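Protein kinase (Staphylococcus aureus subsp. aureus Mu50, PDB 3PY9) is a membrane Ser/Thr kinase whose extracellular region, built largely of PASTA domains, probably senses peptidoglycan by binding muropeptides. Local coordinates at residues Gln22-Ile34 against Glu56-Ile68. Sequence-based numbering, arbitrary orientation.
Sequences QIFNKNNLKLGKI and ERVERGDSVDVVI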
loop_
_atom_site.group_PDB
_atom_site.type_symbol
_atom_site.label_atom_id
_atom_site.label_comp_id
_atom_site.label_asym_id
_atom_site.label_seq_id
_atom_site.Cartn_x
_atom_site.Cartn_y
_atom_site.Cartn_z
ATOM N N GLN A 22 -1.004 57.048 20.300
ATOM C CA GLN A 22 -2.024 57.686 21.133
ATOM C C GLN A 22 -1.647 57.714 22.630
ATOM O O GLN A 22 -1.677 58.777 23.247
ATOM C CB GLN A 22 -3.379 57.011 20.904
ATOM C CG GLN A 22 -4.070 57.424 19.616
ATOM C CD GLN A 22 -5.122 58.500 19.834
ATOM O OE1 GLN A 22 -5.784 58.946 18.885
ATOM N NE2 GLN A 22 -5.296 58.917 21.091
ATOM N N ILE A 23 -1.270 56.575 23.213
ATOM C CA ILE A 23 -0.825 56.575 24.623
ATOM C C ILE A 23 0.466 57.390 24.843
ATOM O O ILE A 23 0.603 58.060 25.864
ATOM C CB ILE A 23 -0.691 55.129 25.226
ATOM C CG1 ILE A 23 -2.061 54.481 25.455
ATOM C CG2 ILE A 23 0.028 55.132 26.556
ATOM C CD1 ILE A 23 -2.440 53.478 24.415
ATOM N N PHE A 24 1.406 57.331 23.896
ATOM C CA PHE A 24 2.677 58.060 24.029
ATOM C C PHE A 24 2.481 59.578 23.960
ATOM O O PHE A 24 3.103 60.319 24.741
ATOM C CB PHE A 24 3.710 57.650 22.959
ATOM C CG PHE A 24 4.215 56.218 23.070
ATOM C CD1 PHE A 24 4.302 55.568 24.297
ATOM C CD2 PHE A 24 4.637 55.546 21.932
ATOM C CE1 PHE A 24 4.784 54.247 24.384
ATOM C CE2 PHE A 24 5.118 54.236 22.004
ATOM C CZ PHE A 24 5.189 53.580 23.229
ATOM N N ASN A 25 1.652 60.037 23.022
ATOM C CA ASN A 25 1.430 61.470 22.831
ATOM C C ASN A 25 0.790 62.075 24.064
ATOM O O ASN A 25 1.259 63.087 24.593
ATOM C CB ASN A 25 0.540 61.737 21.619
ATOM C CG ASN A 25 1.253 61.524 20.306
ATOM O OD1 ASN A 25 2.491 61.469 20.251
ATOM N ND2 ASN A 25 0.477 61.411 19.232
ATOM N N LYS A 26 -0.281 61.424 24.510
ATOM C CA LYS A 26 -0.960 61.750 25.752
ATOM C C LYS A 26 0.015 61.887 26.926
ATOM O O LYS A 26 -0.176 62.742 27.792
ATOM C CB LYS A 26 -2.064 60.712 26.031
ATOM C CG LYS A 26 -2.192 60.206 27.487
ATOM C CD LYS A 26 -2.820 61.230 28.459
ATOM C CE LYS A 26 -2.627 60.813 29.925
ATOM N NZ LYS A 26 -3.402 59.582 30.257
ATOM N N ASN A 27 1.050 61.054 26.939
ATOM C CA ASN A 27 2.058 61.048 28.005
ATOM C C ASN A 27 3.264 61.966 27.760
ATOM O O ASN A 27 4.277 61.853 28.455
ATOM C CB ASN A 27 2.575 59.613 28.207
ATOM C CG ASN A 27 1.977 58.930 29.424
ATOM O OD1 ASN A 27 2.580 58.912 30.503
ATOM N ND2 ASN A 27 0.807 58.343 29.252
ATOM N N ASN A 28 3.150 62.851 26.769
ATOM C CA ASN A 28 4.240 63.739 26.327
ATOM C C ASN A 28 5.531 63.014 25.855
ATOM O O ASN A 28 6.639 63.368 26.253
ATOM C CB ASN A 28 4.538 64.793 27.406
ATOM C CG ASN A 28 3.285 65.513 27.884
ATOM O OD1 ASN A 28 2.619 66.210 27.118
ATOM N ND2 ASN A 28 2.963 65.340 29.163
ATOM N N LEU A 29 5.353 61.999 25.010
ATOM C CA LEU A 29 6.422 61.136 24.495
ATOM C C LEU A 29 6.154 60.899 23.027
ATOM O O LEU A 29 5.005 61.018 22.585
ATOM C CB LEU A 29 6.417 59.769 25.209
ATOM C CG LEU A 29 6.574 59.670 26.732
ATOM C CD1 LEU A 29 6.402 58.236 27.199
ATOM C CD2 LEU A 29 7.905 60.238 27.197
ATOM N N LYS A 30 7.201 60.543 22.275
ATOM C CA LYS A 30 7.069 60.284 20.841
ATOM C C LYS A 30 7.171 58.804 20.507
ATOM O O LYS A 30 7.941 58.075 21.152
ATOM C CB LYS A 30 8.139 61.051 20.055
ATOM C CG LYS A 30 7.803 62.515 19.772
ATOM C CD LYS A 30 7.944 63.419 21.009
ATOM C CE LYS A 30 7.487 64.866 20.715
ATOM N NZ LYS A 30 8.609 65.747 20.218
ATOM N N LEU A 31 6.404 58.364 19.503
ATOM C CA LEU A 31 6.602 57.038 18.947
ATOM C C LEU A 31 7.996 56.985 18.320
ATOM O O LEU A 31 8.337 57.808 17.484
ATOM C CB LEU A 31 5.527 56.691 17.910
ATOM C CG LEU A 31 5.666 55.338 17.205
ATOM C CD1 LEU A 31 5.522 54.160 18.207
ATOM C CD2 LEU A 31 4.666 55.201 16.054
ATOM N N GLY A 32 8.809 56.029 18.747
ATOM C CA GLY A 32 10.167 55.929 18.241
ATOM C C GLY A 32 10.207 55.051 17.012
ATOM O O GLY A 32 9.283 55.061 16.198
ATOM N N LYS A 33 11.264 54.259 16.891
ATOM C CA LYS A 33 11.396 53.390 15.746
ATOM C C LYS A 33 10.452 52.192 15.862
ATOM O O LYS A 33 10.111 51.757 16.960
ATOM C CB LYS A 33 12.861 52.977 15.568
ATOM C CG LYS A 33 13.740 54.121 15.046
ATOM C CD LYS A 33 13.162 54.664 13.717
ATOM C CE LYS A 33 13.778 55.994 13.269
ATOM N NZ LYS A 33 12.841 56.738 12.327
ATOM N N ILE A 34 10.018 51.678 14.720
ATOM C CA ILE A 34 9.168 50.497 14.682
ATOM C C ILE A 34 9.957 49.375 14.043
ATOM O O ILE A 34 10.485 49.522 12.950
ATOM C CB ILE A 34 7.872 50.750 13.870
ATOM C CG1 ILE A 34 7.050 51.878 14.494
ATOM C CG2 ILE A 34 7.035 49.468 13.743
ATOM C CD1 ILE A 34 6.053 52.485 13.526
ATOM N N GLU A 56 10.019 51.969 33.070
ATOM C CA GLU A 56 11.384 52.523 33.054
ATOM C C GLU A 56 11.376 54.046 32.877
ATOM O O GLU A 56 10.603 54.574 32.080
ATOM C CB GLU A 56 12.273 51.848 32.007
ATOM C CG GLU A 56 12.572 50.399 32.340
ATOM C CD GLU A 56 13.591 49.762 31.413
ATOM O OE1 GLU A 56 14.157 48.721 31.818
ATOM O OE2 GLU A 56 13.827 50.278 30.294
ATOM N N ARG A 57 12.229 54.732 33.636
ATOM C CA ARG A 57 12.254 56.202 33.713
ATOM C C ARG A 57 12.449 56.848 32.339
ATOM O O ARG A 57 13.181 56.322 31.499
ATOM C CB ARG A 57 13.360 56.655 34.675
ATOM C CG ARG A 57 13.195 58.090 35.188
ATOM C CD ARG A 57 14.542 58.782 35.565
ATOM N NE ARG A 57 14.439 60.245 35.376
ATOM C CZ ARG A 57 13.868 61.116 36.224
ATOM N NH1 ARG A 57 13.338 60.724 37.377
ATOM N NH2 ARG A 57 13.838 62.406 35.915
ATOM N N VAL A 58 11.779 57.980 32.118
ATOM C CA VAL A 58 11.811 58.680 30.848
ATOM C C VAL A 58 11.653 60.194 31.096
ATOM O O VAL A 58 11.166 60.589 32.155
ATOM C CB VAL A 58 10.723 58.087 29.897
ATOM C CG1 VAL A 58 9.349 58.716 30.117
ATOM C CG2 VAL A 58 11.158 58.172 28.462
ATOM N N GLU A 59 12.091 61.035 30.155
ATOM C CA GLU A 59 11.879 62.492 30.258
ATOM C C GLU A 59 10.997 63.043 29.145
ATOM O O GLU A 59 10.846 62.416 28.096
ATOM C CB GLU A 59 13.207 63.265 30.339
ATOM C CG GLU A 59 14.000 62.988 31.615
ATOM C CD GLU A 59 15.217 63.892 31.796
ATOM O OE1 GLU A 59 15.333 64.918 31.065
ATOM O OE2 GLU A 59 16.063 63.572 32.677
ATOM N N ARG A 60 10.408 64.217 29.394
ATOM C CA ARG A 60 9.413 64.829 28.505
ATOM C C ARG A 60 9.966 64.888 27.092
ATOM O O ARG A 60 11.066 65.387 26.863
ATOM C CB ARG A 60 9.030 66.242 29.006
ATOM C CG ARG A 60 7.866 66.950 28.257
ATOM C CD ARG A 60 7.302 68.186 29.063
ATOM N NE ARG A 60 6.608 67.819 30.327
ATOM C CZ ARG A 60 7.080 68.040 31.564
ATOM N NH1 ARG A 60 8.254 68.642 31.756
ATOM N NH2 ARG A 60 6.380 67.666 32.625
ATOM N N GLY A 61 9.210 64.358 26.147
ATOM C CA GLY A 61 9.640 64.396 24.763
ATOM C C GLY A 61 10.545 63.276 24.281
ATOM O O GLY A 61 10.789 63.172 23.078
ATOM N N ASP A 62 11.056 62.436 25.187
ATOM C CA ASP A 62 11.850 61.283 24.751
ATOM C C ASP A 62 10.968 60.434 23.835
ATOM O O ASP A 62 9.743 60.516 23.921
ATOM C CB ASP A 62 12.307 60.464 25.949
ATOM C CG ASP A 62 13.386 61.141 26.763
ATOM O OD1 ASP A 62 13.972 62.158 26.334
ATOM O OD2 ASP A 62 13.658 60.635 27.864
ATOM N N SER A 63 11.580 59.648 22.949
ATOM C CA SER A 63 10.834 58.681 22.118
ATOM C C SER A 63 10.751 57.328 22.792
ATOM O O SER A 63 11.491 57.063 23.719
ATOM C CB SER A 63 11.496 58.470 20.752
ATOM O OG SER A 63 11.808 59.690 20.113
ATOM N N VAL A 64 9.876 56.448 22.287
ATOM C CA VAL A 64 9.826 55.079 22.769
ATOM C C VAL A 64 9.749 54.155 21.573
ATOM O O VAL A 64 8.750 54.141 20.848
ATOM C CB VAL A 64 8.633 54.804 23.768
ATOM C CG1 VAL A 64 8.625 53.322 24.186
ATOM C CG2 VAL A 64 8.722 55.685 25.027
ATOM N N ASP A 65 10.808 53.379 21.377
ATOM C CA ASP A 65 10.857 52.388 20.299
ATOM C C ASP A 65 9.909 51.240 20.573
ATOM O O ASP A 65 9.711 50.867 21.719
ATOM C CB ASP A 65 12.281 51.848 20.124
ATOM C CG ASP A 65 13.256 52.918 19.698
ATOM O OD1 ASP A 65 12.811 54.009 19.230
ATOM O OD2 ASP A 65 14.471 52.655 19.818
ATOM N N VAL A 66 9.336 50.671 19.515
ATOM C CA VAL A 66 8.401 49.545 19.671
ATOM C C VAL A 66 8.754 48.399 18.745
ATOM O O VAL A 66 9.203 48.618 17.623
ATOM C CB VAL A 66 6.929 49.974 19.437
ATOM C CG1 VAL A 66 6.512 51.083 20.455
ATOM C CG2 VAL A 66 6.724 50.453 18.002
ATOM N N VAL A 67 8.601 47.178 19.248
ATOM C CA VAL A 67 8.739 45.974 18.434
ATOM C C VAL A 67 7.344 45.392 18.274
ATOM O O VAL A 67 6.617 45.280 19.253
ATOM C CB VAL A 67 9.658 44.935 19.091
ATOM C CG1 VAL A 67 9.892 43.770 18.148
ATOM C CG2 VAL A 67 11.017 45.569 19.517
ATOM N N ILE A 68 6.991 45.040 17.036
ATOM C CA ILE A 68 5.668 44.533 16.628
ATOM C C ILE A 68 5.731 43.036 16.257
ATOM O O ILE A 68 6.725 42.576 15.668
ATOM C CB ILE A 68 5.145 45.317 15.383
ATOM C CG1 ILE A 68 5.244 46.828 15.596
ATOM C CG2 ILE A 68 3.698 44.961 15.049
ATOM C CD1 ILE A 68 4.548 47.342 16.834
#
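Six hydrogen bonds join Asn28-Lys33 to Gly61-Val66, five of them purely between backbones, and they pair strands 30-34 and 63-68 in parallel, the segment axes 39° apart. Lys30 N donates to Asp62 O, Val64 N to Lys30 O at 2.8 Å, and Gly32 N to Val64 O. Beyond Gly32 the register slips by one residue: Leu31 bridges Val64, yet Ile34 bridges Val66, which defines a beta bulge. At this slip a side chain stands in for the backbone. Asp65 OD1 accepts Lys33 N at 2.8 Å, with the donor 47° out of the carboxylate plane; CG lies beside the backbone N (chi1 -64°), which brings Asp65 OD1 to 3.4 Å from Gly32 CA. Regular pairing resumes as Val66 N meets Lys33 O nearly straight.

At the other end, a Schellman motif with Asn28 at positive phi closes helix 17-26, and Asn28 O receives Gly61 N at 2.8 Å. Gly61 sits in the type II turn Glu59-Asp62, within which Asp62 OD2 accepts Glu59 N from above the carboxylate plane, beside the backbone bond from Asp62 N to Glu59 O.

Among the apolar contacts, Phe24 packs from the helix onto the strand: Val64 lies over one ring face in a CH-pi contact, its CB 4.0 Å from the centroid, while Val66 CG1 and Leu31 CD1 meet the ring edge in plane. At the turn end Leu29 and Val58 reach tip to tip, CD2 to CG1 at 3.6 Å. Along the strand pair Ile34 CG1 runs alongside Val66 CG2, and Ile34 CG2 touches Ile68 CG1 at 3.7 Å.

Strand 63-69 is central in the three-stranded sheet, with 47-51 on its other flank; helix 17-26 packed on this sheet is the architecture of a PASTA domain, here the chain's first. Backbone bonds thus set the parallel register, Asp65 OD1 takes the Lys33 N-H at the slip, and the Phe24 ring lies against Val64 and Val66.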